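Local coordinates for aldehyde dehydrogenase (Staphylococcus aureus, PDB 6K10), which oxidises 4,4'-diaponeurosporen-4-al to 4,4'-diaponeurosporenoic acid with NAD+, a step in the biosynthesis of the protective carotenoid staphyloxanthin, at residues A[120-124]-A[125-129]; A[130-133]-A[134-138]; A[151-154]-A[155-159]. The protein carries 1 engineered substitution. All coordinates share one frame; numbering follows the deposited sequence.

The three contacts follow one another along the chain within the aldehyde dehydrogenase fold. Contact 1 (120-129) covers the loop after strand 104-118 and the beginning of helix 126-138; contact 2 (130-138) is the rest of that helix, the two centres about 14 Å apart. Contact 3 (151-159) lies on the next helix, 151-164, reached through strand 141-145. The two helices thus belong to successive beta-alpha-beta units of one mixed sheet. Contacts 1 and 3, centres about 11 Å apart, pack directly, whereas contacts 2 and 3 do not touch. Helix 126-138 therefore runs from a loop beside the predicted active-site residues, and helix 151-164, itself away from them, packs on its first part.

Contact 1 (A[120-124]-A[125-129]); sequences PFNYP and FQLVF
With its CG anti to the carbonyl carbon (chi1 -62°), L127 sends its CD1 methyl back into the loop 120-124, where it meets CB of Y123 at 3.8 Å and CG of P120 at 3.7 Å. N122 has CG between its backbone N and carbonyl carbon (chi1 59°), which, with chi2, brings OD1 to 3.6 Å from L127 CD1. Leucine suits this place because its apolar arm is long enough to reach back from the helix and set one methyl against all three loop residues. The backbone closes the turn: L127 N donates to Y123 O at 3.0 Å. The chain here passes from strand 104-118 into helix 126-138, within a beta-alpha-beta unit of the aldehyde dehydrogenase fold. E70 OE1 of helix 63-89 accepts from F125 N and Q126 N where the chain enters the helix, while P124, having no N-H, needs no such acceptor. F125 O takes bonds from both V128 N and F129 N, and one face of the F125 ring is covered by F129 CD2, 3.5 Å above its plane. N122 ND2 donates to Q249 O, and the N122 side chain lies about 5 Å from the side chain of S251, the engineered residue at a predicted active-site position.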
loop_
_atom_site.group_PDB
_atom_site.type_symbol
_atom_site.label_atom_id
_atom_site.label_comp_id
_atom_site.label_asym_id
_atom_site.label_seq_id
_atom_site.Cartn_x
_atom_site.Cartn_y
_atom_site.Cartn_z
ATOM N N PRO A 120 -6.470 5.324 18.852
ATOM C CA PRO A 120 -7.332 4.760 19.896
ATOM C C PRO A 120 -6.856 5.115 21.296
ATOM O O PRO A 120 -5.979 5.969 21.459
ATOM C CB PRO A 120 -7.235 3.256 19.635
ATOM C CG PRO A 120 -5.822 3.087 19.168
ATOM C CD PRO A 120 -5.450 4.354 18.417
ATOM N N PHE A 121 -7.413 4.457 22.314
ATOM C CA PHE A 121 -7.197 4.838 23.705
ATOM C C PHE A 121 -5.964 4.211 24.347
ATOM O O PHE A 121 -5.505 4.728 25.372
ATOM C CB PHE A 121 -8.429 4.467 24.550
ATOM C CG PHE A 121 -8.570 2.979 24.802
ATOM C CD1 PHE A 121 -7.865 2.358 25.823
ATOM C CD2 PHE A 121 -9.430 2.211 24.042
ATOM C CE1 PHE A 121 -7.988 1.004 26.056
ATOM C CE2 PHE A 121 -9.567 0.855 24.280
ATOM C CZ PHE A 121 -8.847 0.251 25.293
ATOM N N ASN A 122 -5.442 3.101 23.814
ATOM C CA ASN A 122 -4.539 2.274 24.608
ATOM C C ASN A 122 -3.115 2.817 24.658
ATOM O O ASN A 122 -2.476 2.765 25.714
ATOM C CB ASN A 122 -4.559 0.829 24.095
ATOM C CG ASN A 122 -4.155 0.703 22.640
ATOM O OD1 ASN A 122 -4.545 1.507 21.798
ATOM N ND2 ASN A 122 -3.379 -0.333 22.334
ATOM N N TYR A 123 -2.593 3.327 23.546
ATOM C CA TYR A 123 -1.370 4.125 23.540
ATOM C C TYR A 123 -1.735 5.457 22.898
ATOM O O TYR A 123 -1.338 5.754 21.763
ATOM C CB TYR A 123 -0.226 3.423 22.815
ATOM C CG TYR A 123 0.208 2.154 23.513
ATOM C CD1 TYR A 123 -0.487 0.967 23.326
ATOM C CD2 TYR A 123 1.295 2.147 24.378
ATOM C CE1 TYR A 123 -0.106 -0.194 23.967
ATOM C CE2 TYR A 123 1.686 0.989 25.023
ATOM C CZ TYR A 123 0.981 -0.178 24.815
ATOM O OH TYR A 123 1.363 -1.334 25.455
ATOM N N PRO A 124 -2.501 6.285 23.614
ATOM C CA PRO A 124 -3.198 7.403 22.962
ATOM C C PRO A 124 -2.274 8.505 22.497
ATOM O O PRO A 124 -2.677 9.311 21.649
ATOM C CB PRO A 124 -4.154 7.898 24.054
ATOM C CG PRO A 124 -3.466 7.536 25.335
ATOM C CD PRO A 124 -2.718 6.259 25.071
ATOM N N PHE A 125 -1.053 8.565 23.019
ATOM C CA PHE A 125 -0.074 9.558 22.599
ATOM C C PHE A 125 0.779 9.024 21.450
ATOM O O PHE A 125 0.860 9.649 20.388
ATOM C CB PHE A 125 0.784 9.964 23.804
ATOM C CG PHE A 125 1.830 10.996 23.499
ATOM C CD1 PHE A 125 3.104 10.616 23.116
ATOM C CD2 PHE A 125 1.543 12.346 23.616
ATOM C CE1 PHE A 125 4.071 11.562 22.841
ATOM C CE2 PHE A 125 2.508 13.298 23.345
ATOM C CZ PHE A 125 3.773 12.905 22.957
ATOM N N GLN A 126 1.400 7.856 21.645
ATOM C CA GLN A 126 2.270 7.284 20.619
ATOM C C GLN A 126 1.524 7.032 19.314
ATOM O O GLN A 126 2.064 7.271 18.228
ATOM C CB GLN A 126 2.909 5.990 21.132
ATOM C CG GLN A 126 3.302 4.991 20.050
ATOM C CD GLN A 126 4.558 5.379 19.297
ATOM O OE1 GLN A 126 5.197 6.388 19.601
ATOM N NE2 GLN A 126 4.922 4.575 18.306
ATOM N N LEU A 127 0.280 6.563 19.398
ATOM C CA LEU A 127 -0.464 6.267 18.182
ATOM C C LEU A 127 -1.002 7.512 17.493
ATOM O O LEU A 127 -1.531 7.402 16.384
ATOM C CB LEU A 127 -1.590 5.282 18.489
ATOM C CG LEU A 127 -1.064 3.935 19.002
ATOM C CD1 LEU A 127 -2.180 3.087 19.593
ATOM C CD2 LEU A 127 -0.354 3.186 17.884
ATOM N N VAL A 128 -0.891 8.678 18.118
ATOM C CA VAL A 128 -1.063 9.938 17.402
ATOM C C VAL A 128 0.235 10.379 16.736
ATOM O O VAL A 128 0.252 10.726 15.550
ATOM C CB VAL A 128 -1.602 11.032 18.354
ATOM C CG1 VAL A 128 -1.357 12.419 17.765
ATOM C CG2 VAL A 128 -3.086 10.847 18.622
ATOM N N PHE A 129 1.348 10.333 17.473
ATOM C CA PHE A 129 2.524 11.076 17.035
ATOM C C PHE A 129 3.481 10.278 16.158
ATOM O O PHE A 129 4.162 10.876 15.316
ATOM C CB PHE A 129 3.248 11.658 18.252
ATOM C CG PHE A 129 2.533 12.842 18.856
ATOM C CD1 PHE A 129 2.728 14.102 18.328
ATOM C CD2 PHE A 129 1.656 12.697 19.916
ATOM C CE1 PHE A 129 2.075 15.200 18.845
ATOM C CE2 PHE A 129 0.997 13.796 20.438
ATOM C CZ PHE A 129 1.209 15.051 19.903
#

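Contact 2 (A[130-133]-A[134-138]); sequences EPLI and GAIAA
L132 and I136, one helical turn apart, meet through L132 CG and I136 CD1 at 3.8 Å, their side chains crossing obliquely. I136 has CG1 anti to its carbonyl carbon (chi1 -72°), which turns the CG1-CD1 arm back along the helix toward L132. Both touch I170 of strand 170-172, and I136 also lies against helix 30-46; branched apolar chains suit this buried seam. Beneath them the backbone pairs its own polar groups. I136 N donates to L132 O at 2.7 Å with an N-H...O angle of 169°, A137 N to I133 O at 2.8 Å, and A135 N to P131 O at 2.9 Å. G134 N reaches E130 O only weakly, at 3.5 Å, just after the kink at P131, whose ring nitrogen carries no hydrogen for the turn before. Glycine adds no side-chain bulk to the turn that follows this proline. Further along, A138 N donates to G134 O. Small A135 and A137 keep this part of helix 126-138 slim. Outside the segments, A135 O accepts from N140 ND2 and A137 O from R33 NH1, while the buried E130 carboxylate is shared, OE1 bonding to S427 OG and OE2 to S77 OG. A serine hydroxyl at each oxygen probably offsets part of the cost of burying that carboxylate.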
loop_
_atom_site.group_PDB
_atom_site.type_symbol
_atom_site.label_atom_id
_atom_site.label_comp_id
_atom_site.label_asym_id
_atom_site.label_seq_id
_atom_site.Cartn_x
_atom_site.Cartn_y
_atom_site.Cartn_z
ATOM N N GLU A 130 3.547 8.946 16.299
ATOM C CA GLU A 130 4.357 8.192 15.347
ATOM C C GLU A 130 3.804 8.291 13.921
ATOM O O GLU A 130 4.592 8.542 12.996
ATOM C CB GLU A 130 4.527 6.740 15.806
ATOM C CG GLU A 130 5.323 5.900 14.818
ATOM C CD GLU A 130 6.653 6.542 14.436
ATOM O OE1 GLU A 130 7.028 6.481 13.242
ATOM O OE2 GLU A 130 7.330 7.109 15.320
ATOM N N PRO A 131 2.494 8.132 13.677
ATOM C CA PRO A 131 2.001 8.476 12.330
ATOM C C PRO A 131 2.259 9.923 11.954
ATOM O O PRO A 131 2.648 10.200 10.810
ATOM C CB PRO A 131 0.497 8.167 12.403
ATOM C CG PRO A 131 0.325 7.299 13.569
ATOM C CD PRO A 131 1.410 7.631 14.540
ATOM N N LEU A 132 2.070 10.854 12.894
ATOM C CA LEU A 132 2.235 12.272 12.582
ATOM C C LEU A 132 3.649 12.581 12.106
ATOM O O LEU A 132 3.837 13.362 11.163
ATOM C CB LEU A 132 1.899 13.122 13.805
ATOM C CG LEU A 132 1.939 14.632 13.559
ATOM C CD1 LEU A 132 0.827 15.046 12.604
ATOM C CD2 LEU A 132 1.860 15.415 14.861
ATOM N N ILE A 133 4.655 11.990 12.755
ATOM C CA ILE A 133 6.039 12.181 12.325
ATOM C C ILE A 133 6.182 11.828 10.852
ATOM O O ILE A 133 6.772 12.578 10.067
ATOM C CB ILE A 133 6.995 11.345 13.193
ATOM C CG1 ILE A 133 6.979 11.831 14.641
ATOM C CG2 ILE A 133 8.401 11.417 12.636
ATOM C CD1 ILE A 133 7.536 10.816 15.614
ATOM N N GLY A 134 5.633 10.678 10.456
ATOM C CA GLY A 134 5.683 10.294 9.055
ATOM C C GLY A 134 4.965 11.287 8.162
ATOM O O GLY A 134 5.473 11.675 7.108
ATOM N N ALA A 135 3.771 11.718 8.578
ATOM C CA ALA A 135 3.014 12.684 7.788
ATOM C C ALA A 135 3.773 13.998 7.653
ATOM O O ALA A 135 3.837 14.581 6.565
ATOM C CB ALA A 135 1.641 12.916 8.419
ATOM N N ILE A 136 4.354 14.481 8.754
ATOM C CA ILE A 136 5.138 15.715 8.710
ATOM C C ILE A 136 6.333 15.547 7.785
ATOM O O ILE A 136 6.555 16.353 6.872
ATOM C CB ILE A 136 5.589 16.121 10.124
ATOM C CG1 ILE A 136 4.409 16.629 10.952
ATOM C CG2 ILE A 136 6.685 17.177 10.045
ATOM C CD1 ILE A 136 4.761 16.881 12.405
ATOM N N ALA A 137 7.126 14.496 8.013
ATOM C CA ALA A 137 8.351 14.298 7.248
ATOM C C ALA A 137 8.068 14.102 5.765
ATOM O O ALA A 137 8.890 14.480 4.923
ATOM C CB ALA A 137 9.127 13.101 7.800
ATOM N N ALA A 138 6.920 13.521 5.426
ATOM C CA ALA A 138 6.562 13.323 4.029
ATOM C C ALA A 138 6.009 14.581 3.372
ATOM O O ALA A 138 5.811 14.584 2.153
ATOM C CB ALA A 138 5.550 12.183 3.903
#

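Contact 3 (A[151-154]-A[155-159]); sequences PNVA and RVIKR
V153 and I157 meet by their methyls, V153 CG1 lying 4.0 Å from I157 CD1 as the two side chains slant across one another. With chi1 at -70°, I157 CG1 lies beside its own backbone N and leans over the preceding turn, where it comes to 3.2 Å from V153 O. V156 makes a similar approach on its own side, its CG2 3.2 Å from N152 O. A154 and K158 meet more simply, through K158 CB and A154 O at 3.6 Å; alanine, buried here, fills its place with a single methyl.

The backbone beneath is regular. R155 N bonds to P151 O at 3.1 Å, with the donor tilted 34° from the carbonyl plane. V156 N follows to N152 O at 3.0 Å, a straighter bond with an N-H...O angle of 166°. I157 N donates to V153 O and K158 N to A154 O, and R159 N continues the series to R155 O. Proline fits the first turn, where its missing N-H costs no helical bond.

Helix 151-164 is the connection of a beta-alpha-beta unit between strands 141-145 and 170-172. On its buried side V153 packs on P124 and on A54 of helix 48-59, V156 on I51 of the same helix, and I157 on V128 and F129 of helix 126-138. Beta-branched residues, with little freedom to rearrange, suit such a seam.

Farther out lie the polar partners: D58 accepts from N152 ND2 through OD1 and from V153 N through OD2, and R155, its chain bent at chi2 and chi3, forms a salt bridge through NE with E174 OE2. K158 NZ makes a salt bridge with E171 OE2 and hydrogen bonds with N162 OD1 and V172 O.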
loop_
_atom_site.group_PDB
_atom_site.type_symbol
_atom_site.label_atom_id
_atom_site.label_comp_id
_atom_site.label_asym_id
_atom_site.label_seq_id
_atom_site.Cartn_x
_atom_site.Cartn_y
_atom_site.Cartn_z
ATOM N N PRO A 151 -9.641 11.214 27.894
ATOM C CA PRO A 151 -9.908 12.626 27.573
ATOM C C PRO A 151 -8.830 13.583 28.046
ATOM O O PRO A 151 -8.649 14.640 27.429
ATOM C CB PRO A 151 -11.245 12.891 28.277
ATOM C CG PRO A 151 -11.239 11.949 29.435
ATOM C CD PRO A 151 -10.502 10.715 28.980
ATOM N N ASN A 152 -8.123 13.270 29.132
ATOM C CA ASN A 152 -7.042 14.148 29.563
ATOM C C ASN A 152 -5.877 14.096 28.585
ATOM O O ASN A 152 -5.267 15.128 28.281
ATOM C CB ASN A 152 -6.587 13.773 30.972
ATOM C CG ASN A 152 -7.631 14.096 32.019
ATOM O OD1 ASN A 152 -7.892 15.264 32.307
ATOM N ND2 ASN A 152 -8.241 13.063 32.587
ATOM N N VAL A 153 -5.566 12.905 28.070
ATOM C CA VAL A 153 -4.512 12.779 27.066
ATOM C C VAL A 153 -4.897 13.529 25.797
ATOM O O VAL A 153 -4.081 14.248 25.209
ATOM C CB VAL A 153 -4.220 11.297 26.776
ATOM C CG1 VAL A 153 -3.096 11.174 25.759
ATOM C CG2 VAL A 153 -3.869 10.562 28.062
ATOM N N ALA A 154 -6.150 13.370 25.358
ATOM C CA ALA A 154 -6.604 14.045 24.146
ATOM C C ALA A 154 -6.474 15.558 24.270
ATOM O O ALA A 154 -6.038 16.232 23.328
ATOM C CB ALA A 154 -8.052 13.657 23.840
ATOM N N ARG A 155 -6.842 16.111 25.429
ATOM C CA ARG A 155 -6.751 17.555 25.628
ATOM C C ARG A 155 -5.305 18.026 25.653
ATOM O O ARG A 155 -4.982 19.090 25.110
ATOM C CB ARG A 155 -7.453 17.962 26.923
ATOM C CG ARG A 155 -7.442 19.468 27.188
ATOM C CD ARG A 155 -7.836 20.274 25.952
ATOM N NE ARG A 155 -9.203 19.994 25.513
ATOM C CZ ARG A 155 -10.302 20.331 26.179
ATOM N NH1 ARG A 155 -11.481 20.023 25.659
ATOM N NH2 ARG A 155 -10.219 20.968 27.341
ATOM N N VAL A 156 -4.436 17.284 26.338
ATOM C CA VAL A 156 -3.022 17.638 26.351
ATOM C C VAL A 156 -2.471 17.633 24.933
ATOM O O VAL A 156 -1.679 18.504 24.554
ATOM C CB VAL A 156 -2.242 16.684 27.273
ATOM C CG1 VAL A 156 -0.747 16.845 27.065
ATOM C CG2 VAL A 156 -2.611 16.937 28.725
ATOM N N ILE A 157 -2.899 16.661 24.125
ATOM C CA ILE A 157 -2.477 16.601 22.728
ATOM C C ILE A 157 -2.986 17.821 21.968
ATOM O O ILE A 157 -2.248 18.450 21.199
ATOM C CB ILE A 157 -2.959 15.287 22.085
ATOM C CG1 ILE A 157 -2.181 14.098 22.659
ATOM C CG2 ILE A 157 -2.830 15.345 20.570
ATOM C CD1 ILE A 157 -2.596 12.758 22.084
ATOM N N LYS A 158 -4.255 18.176 22.177
ATOM C CA LYS A 158 -4.822 19.337 21.496
ATOM C C LYS A 158 -4.120 20.625 21.914
ATOM O O LYS A 158 -3.797 21.465 21.066
ATOM C CB LYS A 158 -6.320 19.430 21.778
ATOM C CG LYS A 158 -6.953 20.723 21.299
ATOM C CD LYS A 158 -8.223 20.460 20.516
ATOM C CE LYS A 158 -8.789 21.750 19.952
ATOM N NZ LYS A 158 -8.315 21.983 18.561
ATOM N N ARG A 159 -3.888 20.800 23.217
ATOM C CA ARG A 159 -3.169 21.976 23.703
ATOM C C ARG A 159 -1.788 22.068 23.068
ATOM O O ARG A 159 -1.409 23.107 22.512
ATOM C CB ARG A 159 -3.040 21.915 25.226
ATOM C CG ARG A 159 -4.295 22.277 25.999
ATOM C CD ARG A 159 -3.944 22.680 27.427
ATOM N NE ARG A 159 -4.028 21.562 28.364
ATOM C CZ ARG A 159 -3.012 21.121 29.101
ATOM N NH1 ARG A 159 -3.183 20.099 29.927
ATOM N NH2 ARG A 159 -1.821 21.698 29.009
#